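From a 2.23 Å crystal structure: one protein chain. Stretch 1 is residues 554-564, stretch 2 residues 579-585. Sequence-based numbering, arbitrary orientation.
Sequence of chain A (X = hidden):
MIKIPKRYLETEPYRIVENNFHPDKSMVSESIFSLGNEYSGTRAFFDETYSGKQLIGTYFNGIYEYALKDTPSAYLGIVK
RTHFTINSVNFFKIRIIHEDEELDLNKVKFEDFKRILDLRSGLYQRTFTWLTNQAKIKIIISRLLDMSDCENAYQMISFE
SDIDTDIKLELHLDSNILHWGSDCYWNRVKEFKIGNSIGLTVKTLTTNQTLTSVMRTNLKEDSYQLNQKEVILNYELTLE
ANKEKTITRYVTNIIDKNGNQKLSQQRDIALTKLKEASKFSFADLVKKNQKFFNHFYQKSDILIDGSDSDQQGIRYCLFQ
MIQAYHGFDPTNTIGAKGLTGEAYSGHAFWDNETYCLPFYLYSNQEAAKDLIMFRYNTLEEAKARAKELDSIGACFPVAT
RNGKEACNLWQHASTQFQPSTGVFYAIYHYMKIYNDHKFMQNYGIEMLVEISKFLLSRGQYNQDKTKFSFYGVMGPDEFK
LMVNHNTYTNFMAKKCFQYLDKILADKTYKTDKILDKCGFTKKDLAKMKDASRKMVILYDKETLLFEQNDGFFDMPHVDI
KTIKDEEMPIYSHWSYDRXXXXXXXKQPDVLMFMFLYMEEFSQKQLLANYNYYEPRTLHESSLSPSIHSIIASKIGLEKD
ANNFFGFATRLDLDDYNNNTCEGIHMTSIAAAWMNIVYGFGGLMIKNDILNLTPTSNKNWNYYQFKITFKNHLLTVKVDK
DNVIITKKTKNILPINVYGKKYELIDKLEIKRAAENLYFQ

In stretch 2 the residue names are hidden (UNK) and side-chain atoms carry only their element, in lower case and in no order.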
# COMPACT_ATOMS: atom_id res chain seq x y z
N ASP A 554 -26.10 7.34 -4.16
CA ASP A 554 -26.52 7.32 -2.73
C ASP A 554 -25.36 7.69 -1.79
O ASP A 554 -25.61 7.80 -0.58
CB ASP A 554 -27.17 5.99 -2.34
CG ASP A 554 -28.27 6.18 -1.30
OD1 ASP A 554 -28.97 7.20 -1.39
OD2 ASP A 554 -28.36 5.37 -0.37
N MET A 555 -24.16 7.96 -2.30
CA MET A 555 -22.97 8.26 -1.45
C MET A 555 -23.23 9.57 -0.71
O MET A 555 -24.05 10.38 -1.13
CB MET A 555 -21.68 8.39 -2.27
CG MET A 555 -21.26 7.09 -2.94
SD MET A 555 -20.74 5.75 -1.81
CE MET A 555 -19.27 6.52 -1.15
N PRO A 556 -22.53 9.79 0.43
CA PRO A 556 -22.54 11.07 1.11
C PRO A 556 -22.19 12.20 0.14
O PRO A 556 -21.24 12.05 -0.64
CB PRO A 556 -21.48 10.91 2.21
CG PRO A 556 -21.51 9.44 2.50
CD PRO A 556 -21.75 8.78 1.16
N HIS A 557 -22.97 13.28 0.20
CA HIS A 557 -22.81 14.47 -0.67
C HIS A 557 -21.81 15.42 -0.03
O HIS A 557 -22.01 15.76 1.15
CB HIS A 557 -24.15 15.18 -0.92
CG HIS A 557 -23.96 16.36 -1.82
ND1 HIS A 557 -23.47 16.22 -3.12
CD2 HIS A 557 -24.13 17.68 -1.60
CE1 HIS A 557 -23.38 17.43 -3.66
NE2 HIS A 557 -23.78 18.34 -2.76
N VAL A 558 -20.75 15.80 -0.75
CA VAL A 558 -19.91 16.98 -0.39
C VAL A 558 -19.97 17.97 -1.56
O VAL A 558 -19.66 17.58 -2.71
CB VAL A 558 -18.45 16.65 -0.02
CG1 VAL A 558 -17.69 17.93 0.32
CG2 VAL A 558 -18.33 15.66 1.14
N ASP A 559 -20.35 19.20 -1.24
CA ASP A 559 -20.35 20.33 -2.20
C ASP A 559 -18.89 20.80 -2.31
O ASP A 559 -18.33 21.29 -1.31
CB ASP A 559 -21.34 21.41 -1.78
CG ASP A 559 -21.43 22.61 -2.71
OD1 ASP A 559 -20.66 22.68 -3.70
OD2 ASP A 559 -22.30 23.47 -2.44
N ILE A 560 -18.30 20.63 -3.48
CA ILE A 560 -16.88 21.01 -3.74
C ILE A 560 -16.65 22.49 -3.38
O ILE A 560 -15.50 22.82 -3.02
CB ILE A 560 -16.53 20.68 -5.20
CG1 ILE A 560 -16.40 19.17 -5.38
CG2 ILE A 560 -15.27 21.42 -5.62
CD1 ILE A 560 -16.18 18.74 -6.80
N LYS A 561 -17.67 23.34 -3.47
CA LYS A 561 -17.57 24.80 -3.18
C LYS A 561 -17.25 25.04 -1.70
O LYS A 561 -16.79 26.15 -1.39
CB LYS A 561 -18.86 25.52 -3.61
CG LYS A 561 -19.10 25.52 -5.12
CD LYS A 561 -20.24 26.42 -5.59
CE LYS A 561 -21.63 25.85 -5.36
NZ LYS A 561 -22.22 26.31 -4.07
N THR A 562 -17.45 24.05 -0.82
CA THR A 562 -17.21 24.17 0.65
C THR A 562 -15.79 23.73 1.01
O THR A 562 -15.38 23.88 2.17
CB THR A 562 -18.22 23.36 1.48
OG1 THR A 562 -17.84 21.98 1.36
CG2 THR A 562 -19.66 23.60 1.06
N ILE A 563 -15.04 23.19 0.06
CA ILE A 563 -13.63 22.80 0.30
C ILE A 563 -12.83 24.10 0.27
O ILE A 563 -12.88 24.81 -0.75
CB ILE A 563 -13.17 21.73 -0.71
CG1 ILE A 563 -13.98 20.44 -0.55
CG2 ILE A 563 -11.68 21.47 -0.58
CD1 ILE A 563 -13.92 19.51 -1.74
N LYS A 564 -12.15 24.42 1.37
CA LYS A 564 -11.33 25.65 1.50
C LYS A 564 -10.07 25.43 0.65
O LYS A 564 -9.80 24.28 0.25
CB LYS A 564 -11.00 25.95 2.97
CG LYS A 564 -12.19 26.04 3.92
CD LYS A 564 -11.94 25.46 5.32
CE LYS A 564 -13.12 24.70 5.89
NZ LYS A 564 -12.75 23.83 7.04
N UNK A 579 -11.28 10.83 0.76
CA UNK A 579 -11.75 11.22 -0.60
C UNK A 579 -12.60 10.11 -1.24
O UNK A 579 -13.45 10.43 -2.07
c UNK A 579 -11.10 12.32 -2.79
c UNK A 579 -11.99 13.54 -2.56
c UNK A 579 -10.58 11.64 -1.52
c UNK A 579 -9.69 10.44 -1.84
N UNK A 580 -12.42 8.84 -0.89
CA UNK A 580 -13.10 7.71 -1.57
C UNK A 580 -14.57 7.62 -1.18
O UNK A 580 -15.37 7.08 -1.98
c UNK A 580 -9.64 6.02 -3.82
c UNK A 580 -8.51 5.94 -3.02
c UNK A 580 -10.88 6.17 -3.24
c UNK A 580 -12.41 6.38 -1.26
c UNK A 580 -11.04 6.26 -1.88
o UNK A 580 -7.28 5.83 -3.57
c UNK A 580 -9.91 6.16 -1.09
c UNK A 580 -8.65 6.01 -1.65
N UNK A 581 -14.94 8.13 0.00
CA UNK A 581 -16.28 7.84 0.59
C UNK A 581 -17.17 9.08 0.48
O UNK A 581 -18.01 9.28 1.39
c UNK A 581 -14.62 9.13 5.99
n UNK A 581 -14.25 8.13 5.17
c UNK A 581 -16.14 7.28 2.00
c UNK A 581 -15.13 7.38 4.28
n UNK A 581 -15.89 9.54 6.05
n UNK A 581 -13.70 9.74 6.74
c UNK A 581 -15.33 8.11 2.96
N UNK A 582 -17.02 9.86 -0.60
CA UNK A 582 -17.86 11.03 -0.95
C UNK A 582 -18.35 10.87 -2.40
O UNK A 582 -18.09 9.81 -2.99
c UNK A 582 -17.11 12.37 -0.81
c UNK A 582 -16.37 12.52 0.50
o UNK A 582 -16.18 12.50 -1.89
N UNK A 583 -18.99 11.90 -2.93
CA UNK A 583 -19.45 11.96 -4.34
C UNK A 583 -18.62 13.01 -5.09
O UNK A 583 -19.11 13.59 -6.06
c UNK A 583 -21.39 13.58 -3.95
o UNK A 583 -20.56 14.31 -3.35
c UNK A 583 -20.96 12.19 -4.38
o UNK A 583 -22.55 13.90 -4.23
N UNK A 584 -17.41 13.27 -4.60
CA UNK A 584 -16.42 14.16 -5.26
C UNK A 584 -15.66 13.29 -6.26
O UNK A 584 -15.17 12.22 -5.86
c UNK A 584 -14.39 15.59 -4.94
c UNK A 584 -16.19 15.62 -3.18
c UNK A 584 -15.46 14.78 -4.24
c UNK A 584 -15.37 15.83 -1.93
N UNK A 585 -15.55 13.76 -7.50
CA UNK A 585 -14.98 13.04 -8.66
C UNK A 585 -13.69 13.75 -9.10
O UNK A 585 -13.64 15.01 -9.11
c UNK A 585 -18.47 12.43 -10.12
c UNK A 585 -17.20 12.07 -9.39
c UNK A 585 -16.02 12.97 -9.78
c UNK A 585 -15.42 12.52 -11.10

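Position 579 carries four side-chain carbons. They fork at the first, and one arm is two carbons long. No atom of this residue lies within contact distance of stretch 1. The beta-branched, all-carbon pattern is isoleucine, Ile579.

Position 580 has one carbon followed by a six-carbon ring bearing one oxygen. The CA-to-CB bond points away from stretch 1, and only the backbone O comes near, 4.0 Å from Met555 CE. A hydroxylated six-membered ring is tyrosine, Tyr580.

Position 581 has three carbons, a nitrogen, and then a carbon carrying two more nitrogens. This guanidinium end leads away from stretch 1. The backbone makes the closest contacts: its C is 3.7 Å from Met555 CE, and its O is 3.7 Å from Pro556 CG. The residue is arginine, Arg581.

Position 582 has one carbon bearing one oxygen and one carbon. The terminal carbon lies 3.8 Å from Val558 CG2. The oxygen accepts a hydrogen bond of 3.1 Å from the backbone N of position 584. One oxygen and one methyl on a branched CB make threonine, Thr582. Its CA also forms a CA-H...O contact with Pro556 O at 3.5 Å.

Position 583 has two carbons, the second carrying two oxygens. One oxygen is 2.7 Å from His557 ND1, and the other is 3.0 Å from Val558 N. A short carboxylate facing two N-H donors is aspartate, Asp583. The bonds run from His557 ND1 to Asp583 OD2 and from Val558 N to Asp583 OD1, both nearly straight.

Position 584 has four carbons, forked at the first, with one arm of two carbons. The end of the long arm is 3.7 Å from Val558 CB and 4.0 Å from Ile563 CD1. The short arm is 4.1 Å from Ile560 CD1. This is isoleucine, Ile584.

Position 585 repeats the four-carbon fork with one longer arm. Its side chain comes no closer to stretch 1 than 6.5 Å, from CB to Ile560 CD1. It is isoleucine, Ile585.

The contact combines a polar clamp with an apolar patch. Asp583 points toward stretch 1, and its two oxygens engage neighbouring residues: the edge of the His557 ring and the backbone of Val558. Next to it, Ile584 also points across and packs against Val558, Ile560 and Ile563. Met555 and Pro556 extend the contact along the backbone of Arg581 and Thr582. Within stretch 2, the bond from Ile584 N to Thr582 OG1 spans Asp583 and ties together the residues on either side of it.

Stretch 2 (579-585) IYRTDII
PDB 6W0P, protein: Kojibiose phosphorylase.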